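Long-range contacts in centrosomal P4.1-associated protein (Danio rerio, PDB 4LD1), which probably binds tubulin and associates with microtubule plus ends, and contributes here its C-terminal G-box domain, thought to serve in centriole architecture: residues P23-R27 with V39-N43; F42-V46 with Y57-E61; N133-R137 with R147-D151. All coordinates share one frame; numbering follows the deposited sequence.

Overall arrangement
The G-box is an elongated succession of antiparallel strands in which each strand pairs with its neighbours along the chain. Contacts 1 and 2 adjoin near the N-terminal end: their centres lie about 10 Å apart, they share F42 and N43, and they touch where V39 and M40 pack on V46. Contact 3 comes later in sequence, beyond the chain's centre, with its centre about 58 Å from that of contact 1 and about 49 Å from that of contact 2. In all three, a glycine-containing turn leads into one strand and packs against the end of the strand that follows it, a local solution that recurs along the domain.

Contact 1: P23-R27 with V39-N43; sequences PNGTR and VMFFN
With its hydroxyl anti to the carbonyl carbon (chi1 -68°), T26 reaches across to F42, whose CG stands between its own backbone N and carbonyl carbon, a rotamer (chi1 62°) that holds the ring edge next to that hydroxyl. T26 OG1 accepts a bent hydrogen bond from F42 N at 3.0 Å and sits near the plane of the aromatic ring, 3.4 Å from F42 CD2. A side-chain oxygen thus takes up a backbone N-H just past the strand end. The amide of N24 crosses the ring obliquely, ND2 standing 3.4 Å from F42 CD2 with the two planes 58° apart. Its oxygen turns to the backbone of its own turn: N24 OD1 accepts from T26 N at 3.0 Å, closing an Asx turn, and receives a weak bond from T26 OG1. G25, in a backbone conformation suited to glycine, carries the chain round. Next, R27 and M40 form an antiparallel hydrogen-bonded pair. M40 N donates to R27 O at 2.7 Å, and R27 N donates back to M40 O, which a water also bridges to G25 O. On the face of R27 and M40, the methionine, bent at chi3, sets its CE methyl 4.1 Å from R27 CB; on the other face T26 CG2 meets V39 CG1. Asx turn and threonine hydroxyl together tie the turn between strands 18-21 and 27-30 to the end of strand 37-40; the side chain of R27 also touches L19 and V21 of strand 18-21, and V39 bonds through its backbone to K47 of strand 46-49.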
loop_
_atom_site.group_PDB
_atom_site.type_symbol
_atom_site.label_atom_id
_atom_site.label_comp_id
_atom_site.label_asym_id
_atom_site.label_seq_id
_atom_site.Cartn_x
_atom_site.Cartn_y
_atom_site.Cartn_z
ATOM N N PRO A 23 -32.928 1.954 -20.912
ATOM C CA PRO A 23 -33.934 0.951 -20.583
ATOM C C PRO A 23 -33.407 -0.202 -19.725
ATOM O O PRO A 23 -34.175 -0.798 -18.969
ATOM C CB PRO A 23 -34.373 0.441 -21.955
ATOM C CG PRO A 23 -34.149 1.584 -22.878
ATOM C CD PRO A 23 -32.920 2.310 -22.338
ATOM N N ASN A 24 -32.104 -0.491 -19.804
ATOM C CA ASN A 24 -31.544 -1.598 -19.047
ATOM C C ASN A 24 -31.190 -1.247 -17.597
ATOM O O ASN A 24 -30.705 -2.094 -16.847
ATOM C CB ASN A 24 -30.353 -2.208 -19.786
ATOM C CG ASN A 24 -29.110 -1.316 -19.768
ATOM O OD1 ASN A 24 -29.111 -0.204 -19.246
ATOM N ND2 ASN A 24 -28.046 -1.818 -20.360
ATOM N N GLY A 25 -31.429 0.010 -17.228
ATOM C CA GLY A 25 -31.246 0.473 -15.867
ATOM C C GLY A 25 -29.960 1.241 -15.628
ATOM O O GLY A 25 -29.815 1.867 -14.578
ATOM N N THR A 26 -29.035 1.219 -16.584
ATOM C CA THR A 26 -27.843 2.074 -16.497
ATOM C C THR A 26 -28.271 3.538 -16.419
ATOM O O THR A 26 -29.204 3.968 -17.137
ATOM C CB THR A 26 -26.900 1.822 -17.683
ATOM O OG1 THR A 26 -26.352 0.508 -17.543
ATOM C CG2 THR A 26 -25.756 2.867 -17.786
ATOM N N ARG A 27 -27.608 4.275 -15.530
ATOM C CA ARG A 27 -27.890 5.688 -15.357
ATOM C C ARG A 27 -26.608 6.475 -15.534
ATOM O O ARG A 27 -25.547 6.041 -15.127
ATOM C CB ARG A 27 -28.455 5.980 -13.960
ATOM C CG ARG A 27 -29.690 5.206 -13.615
ATOM C CD ARG A 27 -29.995 5.346 -12.138
ATOM N NE ARG A 27 -30.491 6.671 -11.799
ATOM C CZ ARG A 27 -31.768 7.038 -11.873
ATOM N NH1 ARG A 27 -32.696 6.181 -12.291
ATOM N NH2 ARG A 27 -32.115 8.273 -11.537
ATOM N N VAL A 39 -21.283 7.319 -14.375
ATOM C CA VAL A 39 -22.073 6.273 -15.020
ATOM C C VAL A 39 -22.254 5.152 -14.019
ATOM O O VAL A 39 -21.274 4.622 -13.493
ATOM C CB VAL A 39 -21.388 5.711 -16.266
ATOM C CG1 VAL A 39 -22.291 4.710 -16.962
ATOM C CG2 VAL A 39 -20.999 6.820 -17.200
ATOM N N MET A 40 -23.514 4.838 -13.736
ATOM C CA MET A 40 -23.870 3.774 -12.818
ATOM C C MET A 40 -24.489 2.670 -13.657
ATOM O O MET A 40 -25.672 2.726 -14.074
ATOM C CB MET A 40 -24.839 4.305 -11.776
ATOM C CG MET A 40 -24.183 5.318 -10.837
ATOM S SD MET A 40 -25.313 6.506 -10.136
ATOM C CE MET A 40 -25.519 7.589 -11.555
ATOM N N PHE A 41 -23.659 1.686 -13.961
ATOM C CA PHE A 41 -24.071 0.603 -14.844
ATOM C C PHE A 41 -25.075 -0.352 -14.201
ATOM O O PHE A 41 -25.119 -0.477 -12.974
ATOM C CB PHE A 41 -22.857 -0.179 -15.294
ATOM C CG PHE A 41 -21.950 0.594 -16.167
ATOM C CD1 PHE A 41 -22.281 0.803 -17.502
ATOM C CD2 PHE A 41 -20.759 1.100 -15.675
ATOM C CE1 PHE A 41 -21.445 1.505 -18.318
ATOM C CE2 PHE A 41 -19.929 1.806 -16.477
ATOM C CZ PHE A 41 -20.259 2.003 -17.804
ATOM N N PHE A 42 -25.831 -1.053 -15.045
ATOM C CA PHE A 42 -26.855 -1.993 -14.598
ATOM C C PHE A 42 -26.351 -3.092 -13.657
ATOM O O PHE A 42 -27.133 -3.676 -12.903
ATOM C CB PHE A 42 -27.538 -2.644 -15.821
ATOM C CG PHE A 42 -26.602 -3.453 -16.679
ATOM C CD1 PHE A 42 -26.260 -4.746 -16.327
ATOM C CD2 PHE A 42 -26.057 -2.915 -17.825
ATOM C CE1 PHE A 42 -25.387 -5.483 -17.112
ATOM C CE2 PHE A 42 -25.190 -3.655 -18.618
ATOM C CZ PHE A 42 -24.851 -4.933 -18.255
ATOM N N ASN A 43 -25.061 -3.401 -13.723
ATOM C CA ASN A 43 -24.493 -4.492 -12.921
ATOM C C ASN A 43 -23.906 -3.993 -11.603
ATOM O O ASN A 43 -23.313 -4.765 -10.858
ATOM C CB ASN A 43 -23.426 -5.248 -13.714
ATOM C CG ASN A 43 -22.173 -4.440 -13.931
ATOM O OD1 ASN A 43 -22.171 -3.220 -13.805
ATOM N ND2 ASN A 43 -21.074 -5.133 -14.216
HETATM O O HOH W 1 -27.880 1.772 -12.419
#

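Contact 2: F42-V46 with Y57-E61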
loop_
_atom_site.group_PDB
_atom_site.type_symbol
_atom_site.label_atom_id
_atom_site.label_comp_id
_atom_site.label_asym_id
_atom_site.label_seq_id
_atom_site.Cartn_x
_atom_site.Cartn_y
_atom_site.Cartn_z
ATOM N N PHE A 42 -25.831 -1.053 -15.045
ATOM C CA PHE A 42 -26.855 -1.993 -14.598
ATOM C C PHE A 42 -26.351 -3.092 -13.657
ATOM O O PHE A 42 -27.133 -3.676 -12.903
ATOM C CB PHE A 42 -27.538 -2.644 -15.821
ATOM C CG PHE A 42 -26.602 -3.453 -16.679
ATOM C CD1 PHE A 42 -26.260 -4.746 -16.327
ATOM C CD2 PHE A 42 -26.057 -2.915 -17.825
ATOM C CE1 PHE A 42 -25.387 -5.483 -17.112
ATOM C CE2 PHE A 42 -25.190 -3.655 -18.618
ATOM C CZ PHE A 42 -24.851 -4.933 -18.255
ATOM N N ASN A 43 -25.061 -3.401 -13.723
ATOM C CA ASN A 43 -24.493 -4.492 -12.921
ATOM C C ASN A 43 -23.906 -3.993 -11.603
ATOM O O ASN A 43 -23.313 -4.765 -10.858
ATOM C CB ASN A 43 -23.426 -5.248 -13.714
ATOM C CG ASN A 43 -22.173 -4.440 -13.931
ATOM O OD1 ASN A 43 -22.171 -3.220 -13.805
ATOM N ND2 ASN A 43 -21.074 -5.133 -14.216
ATOM N N GLY A 44 -24.073 -2.703 -11.327
ATOM C CA GLY A 44 -23.580 -2.099 -10.104
ATOM C C GLY A 44 -22.221 -1.435 -10.215
ATOM O O GLY A 44 -21.806 -0.724 -9.298
ATOM N N ASP A 45 -21.521 -1.644 -11.325
ATOM C CA ASP A 45 -20.239 -0.974 -11.522
ATOM C C ASP A 45 -20.481 0.530 -11.652
ATOM O O ASP A 45 -21.557 0.952 -12.108
ATOM C CB ASP A 45 -19.512 -1.465 -12.770
ATOM C CG ASP A 45 -19.034 -2.904 -12.669
ATOM O OD1 ASP A 45 -19.167 -3.539 -11.597
ATOM O OD2 ASP A 45 -18.509 -3.402 -13.701
ATOM N N VAL A 46 -19.463 1.329 -11.349
ATOM C CA VAL A 46 -19.568 2.762 -11.512
ATOM C C VAL A 46 -18.295 3.301 -12.111
ATOM O O VAL A 46 -17.195 2.887 -11.718
ATOM C CB VAL A 46 -19.805 3.448 -10.165
ATOM C CG1 VAL A 46 -19.965 4.975 -10.334
ATOM C CG2 VAL A 46 -21.008 2.854 -9.483
ATOM N N TYR A 57 -13.336 4.036 -10.554
ATOM C CA TYR A 57 -14.029 2.852 -10.997
ATOM C C TYR A 57 -14.393 2.007 -9.793
ATOM O O TYR A 57 -13.527 1.618 -9.019
ATOM C CB TYR A 57 -13.171 2.002 -11.934
ATOM C CG TYR A 57 -12.570 2.702 -13.128
ATOM C CD1 TYR A 57 -11.406 3.444 -13.020
ATOM C CD2 TYR A 57 -13.134 2.566 -14.379
ATOM C CE1 TYR A 57 -10.840 4.058 -14.130
ATOM C CE2 TYR A 57 -12.586 3.171 -15.485
ATOM C CZ TYR A 57 -11.438 3.916 -15.352
ATOM O OH TYR A 57 -10.906 4.515 -16.477
ATOM N N TYR A 58 -15.675 1.698 -9.644
ATOM C CA TYR A 58 -16.114 0.712 -8.676
ATOM C C TYR A 58 -16.594 -0.538 -9.396
ATOM O O TYR A 58 -17.396 -0.460 -10.317
ATOM C CB TYR A 58 -17.250 1.261 -7.820
ATOM C CG TYR A 58 -17.796 0.252 -6.830
ATOM C CD1 TYR A 58 -17.059 -0.121 -5.722
ATOM C CD2 TYR A 58 -19.057 -0.299 -6.988
ATOM C CE1 TYR A 58 -17.547 -1.018 -4.813
ATOM C CE2 TYR A 58 -19.570 -1.207 -6.076
ATOM C CZ TYR A 58 -18.809 -1.550 -4.980
ATOM O OH TYR A 58 -19.262 -2.456 -4.046
ATOM N N TYR A 59 -16.097 -1.680 -8.951
ATOM C CA TYR A 59 -16.457 -2.979 -9.506
ATOM C C TYR A 59 -17.295 -3.726 -8.473
ATOM O O TYR A 59 -16.790 -4.109 -7.413
ATOM C CB TYR A 59 -15.185 -3.743 -9.873
ATOM C CG TYR A 59 -14.390 -3.040 -10.950
ATOM C CD1 TYR A 59 -14.794 -3.086 -12.279
ATOM C CD2 TYR A 59 -13.253 -2.308 -10.639
ATOM C CE1 TYR A 59 -14.079 -2.432 -13.266
ATOM C CE2 TYR A 59 -12.533 -1.653 -11.621
ATOM C CZ TYR A 59 -12.948 -1.718 -12.931
ATOM O OH TYR A 59 -12.223 -1.064 -13.908
ATOM N N ALA A 60 -18.578 -3.910 -8.783
ATOM C CA ALA A 60 -19.548 -4.356 -7.790
ATOM C C ALA A 60 -19.345 -5.795 -7.345
ATOM O O ALA A 60 -19.519 -6.103 -6.173
ATOM C CB ALA A 60 -20.968 -4.177 -8.319
ATOM N N GLU A 61 -19.029 -6.688 -8.281
ATOM C CA GLU A 61 -18.842 -8.105 -7.952
ATOM C C GLU A 61 -17.686 -8.260 -6.960
ATOM O O GLU A 61 -17.815 -8.924 -5.928
ATOM C CB GLU A 61 -18.598 -8.942 -9.222
ATOM C CG GLU A 61 -18.459 -10.444 -8.999
ATOM C CD GLU A 61 -19.649 -11.067 -8.286
ATOM O OE1 GLU A 61 -20.749 -10.471 -8.284
ATOM O OE2 GLU A 61 -19.472 -12.173 -7.724
HETATM O O HOH W 2 -19.010 -6.204 -11.221
#
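D45 meets A60 through its carboxylate at the close-fitting heart of this contact. With CG beside the backbone N (chi1 -68°), the aspartate brings OD1 to A60 N, which gives it a nearly straight bond of 2.9 Å (170°), arriving almost in line with the C-O bond. The methyl of A60 packs on the G44 turn, with A60 CB 3.5 Å from N43 O; G44 brings no side chain to this spot, where the backbones come close. One step on, V46 and Y58 make an antiparallel hydrogen-bonded pair, V46 N to Y58 O at 2.9 Å and Y58 N to V46 O, each donor lying in the carbonyl plane. Their CB atoms touch on the same face.

The margins are looser. On the V46 face the ring of Y58, which also touches T65 of strand 64-68, merely brings its edge to G44 O, with CD2 3.6 Å away. On the opposite face Y59 CD1 lies 4.0 Å from D45 OD2. A water bridging D45 OD1 to E61 N brings solvent to the turn end. N43 completes the turn: N43 OD1 accepts from D45 N in an Asx turn, and N43 ND2 donates to D45 OD2 at 3.1 Å from above the carboxylate plane. OD1 takes A60 N and a water, OD2 takes N43 ND2, a setting consistent with an ionised carboxylate whose rotation is fixed, tying turn to strand end.

Contact 3: N133-R137 with R147-D151; sequences NTGQR and REYPD
R147, first in line, brings its CA-H to R137 O, the CA lying 3.5 Å from that oxygen, and rests its CG against the same atom. Its extended chain then runs toward a water that also bonds T134 OG1, though the water's link to R147 NH2 is weak. E148 does most of the work. Its backbone N donates to R137 O at 3.0 Å in an almost straight bond (175°), and its side chain, lying alongside that of R137 and pointing the same way, turns OE1 to accept from R137 N at 2.9 Å. A regular strand pair would use the E148 carbonyl here, as contacts 1 and 2 do; instead the N-H meets OE1 on the anti side, 29° out of the carboxylate plane. The guanidinium of R137 passes on to Q131, where NE is bonded. Q136 crosses E148 obliquely, nearer its base, its chain bent (chi2 -62°) to place NE2 3.3 Å from E148 CB. At Y149 one water accepts from Q136 NE2 and donates to Y149 O; CB points away from the first segment, and the ring pairs with K155 in a cation-pi contact. P150 ends the approach with its CA 3.6 Å from Q136 OE1. T134 OG1 accepts from Q136 N, an ST turn around G135. Glycine turns of this kind, closed by an ST or Asx turn, recur in the G-box, consistent with the repeated sequence of the TCP10 C-terminal family.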
loop_
_atom_site.group_PDB
_atom_site.type_symbol
_atom_site.label_atom_id
_atom_site.label_comp_id
_atom_site.label_asym_id
_atom_site.label_seq_id
_atom_site.Cartn_x
_atom_site.Cartn_y
_atom_site.Cartn_z
ATOM N N ASN A 133 10.125 -2.990 18.559
ATOM C CA ASN A 133 9.423 -1.946 19.297
ATOM C C ASN A 133 10.302 -1.249 20.332
ATOM O O ASN A 133 10.056 -0.106 20.666
ATOM C CB ASN A 133 8.143 -2.482 19.950
ATOM C CG ASN A 133 8.366 -3.729 20.807
ATOM O OD1 ASN A 133 9.476 -4.212 20.991
ATOM N ND2 ASN A 133 7.276 -4.252 21.335
ATOM N N THR A 134 11.330 -1.947 20.802
ATOM C CA THR A 134 12.269 -1.429 21.800
ATOM C C THR A 134 13.314 -0.477 21.214
ATOM O O THR A 134 14.093 0.113 21.950
ATOM C CB THR A 134 13.065 -2.560 22.394
ATOM O OG1 THR A 134 13.777 -3.220 21.343
ATOM C CG2 THR A 134 12.162 -3.565 23.118
ATOM N N GLY A 135 13.351 -0.381 19.888
ATOM C CA GLY A 135 14.353 0.401 19.185
ATOM C C GLY A 135 15.643 -0.342 18.878
ATOM O O GLY A 135 16.466 0.146 18.101
ATOM N N GLN A 136 15.815 -1.531 19.456
ATOM C CA GLN A 136 17.003 -2.344 19.180
ATOM C C GLN A 136 16.859 -2.958 17.798
ATOM O O GLN A 136 15.739 -3.237 17.342
ATOM C CB GLN A 136 17.170 -3.457 20.215
ATOM C CG GLN A 136 17.195 -2.976 21.653
ATOM C CD GLN A 136 18.362 -2.046 21.965
ATOM O OE1 GLN A 136 18.235 -1.123 22.772
ATOM N NE2 GLN A 136 19.499 -2.294 21.352
ATOM N N ARG A 137 17.983 -3.153 17.128
ATOM C CA ARG A 137 17.981 -3.737 15.803
ATOM C C ARG A 137 18.620 -5.102 15.759
ATOM O O ARG A 137 19.527 -5.424 16.523
ATOM C CB ARG A 137 18.722 -2.826 14.837
ATOM C CG ARG A 137 17.988 -1.534 14.633
ATOM C CD ARG A 137 18.760 -0.584 13.777
ATOM N NE ARG A 137 17.947 0.575 13.448
ATOM C CZ ARG A 137 18.304 1.507 12.574
ATOM N NH1 ARG A 137 19.466 1.410 11.938
ATOM N NH2 ARG A 137 17.496 2.532 12.336
ATOM N N ARG A 147 22.482 -8.940 16.771
ATOM C CA ARG A 147 21.501 -8.172 17.520
ATOM C C ARG A 147 22.147 -7.270 18.562
ATOM O O ARG A 147 23.107 -7.668 19.244
ATOM C CB ARG A 147 20.522 -9.128 18.195
ATOM C CG ARG A 147 19.430 -8.460 18.992
ATOM C CD ARG A 147 18.387 -9.483 19.385
ATOM N NE ARG A 147 17.282 -8.915 20.146
ATOM C CZ ARG A 147 16.108 -9.511 20.302
ATOM N NH1 ARG A 147 15.891 -10.696 19.753
ATOM N NH2 ARG A 147 15.147 -8.927 21.006
ATOM N N GLU A 148 21.613 -6.050 18.648
ATOM C CA GLU A 148 21.929 -5.076 19.687
ATOM C C GLU A 148 21.069 -5.294 20.915
ATOM O O GLU A 148 19.878 -5.618 20.789
ATOM C CB GLU A 148 21.602 -3.667 19.189
ATOM C CG GLU A 148 22.167 -3.309 17.862
ATOM C CD GLU A 148 21.682 -1.954 17.361
ATOM O OE1 GLU A 148 20.459 -1.601 17.471
ATOM O OE2 GLU A 148 22.541 -1.233 16.835
ATOM N N TYR A 149 21.651 -5.062 22.090
ATOM C CA TYR A 149 20.944 -5.210 23.347
ATOM C C TYR A 149 21.020 -3.904 24.126
ATOM O O TYR A 149 21.971 -3.121 23.951
ATOM C CB TYR A 149 21.587 -6.348 24.143
ATOM C CG TYR A 149 21.317 -7.681 23.508
ATOM C CD1 TYR A 149 22.094 -8.136 22.459
ATOM C CD2 TYR A 149 20.257 -8.464 23.925
ATOM C CE1 TYR A 149 21.841 -9.341 21.861
ATOM C CE2 TYR A 149 19.997 -9.685 23.330
ATOM C CZ TYR A 149 20.795 -10.112 22.299
ATOM O OH TYR A 149 20.551 -11.321 21.690
ATOM N N PRO A 150 20.044 -3.663 25.011
ATOM C CA PRO A 150 20.010 -2.369 25.705
ATOM C C PRO A 150 21.132 -2.166 26.717
ATOM O O PRO A 150 21.362 -1.022 27.121
ATOM C CB PRO A 150 18.633 -2.370 26.385
ATOM C CG PRO A 150 18.303 -3.820 26.560
ATOM C CD PRO A 150 18.875 -4.499 25.346
ATOM N N ASP A 151 21.825 -3.232 27.107
ATOM C CA ASP A 151 22.972 -3.113 27.996
ATOM C C ASP A 151 24.225 -2.695 27.222
ATOM O O ASP A 151 25.305 -2.596 27.800
ATOM C CB ASP A 151 23.204 -4.414 28.789
ATOM C CG ASP A 151 23.684 -5.581 27.923
ATOM O OD1 ASP A 151 23.777 -5.445 26.686
ATOM O OD2 ASP A 151 23.969 -6.658 28.500
HETATM O O HOH W 3 14.830 -5.686 21.888
HETATM O O HOH W 4 21.811 -0.968 21.655
#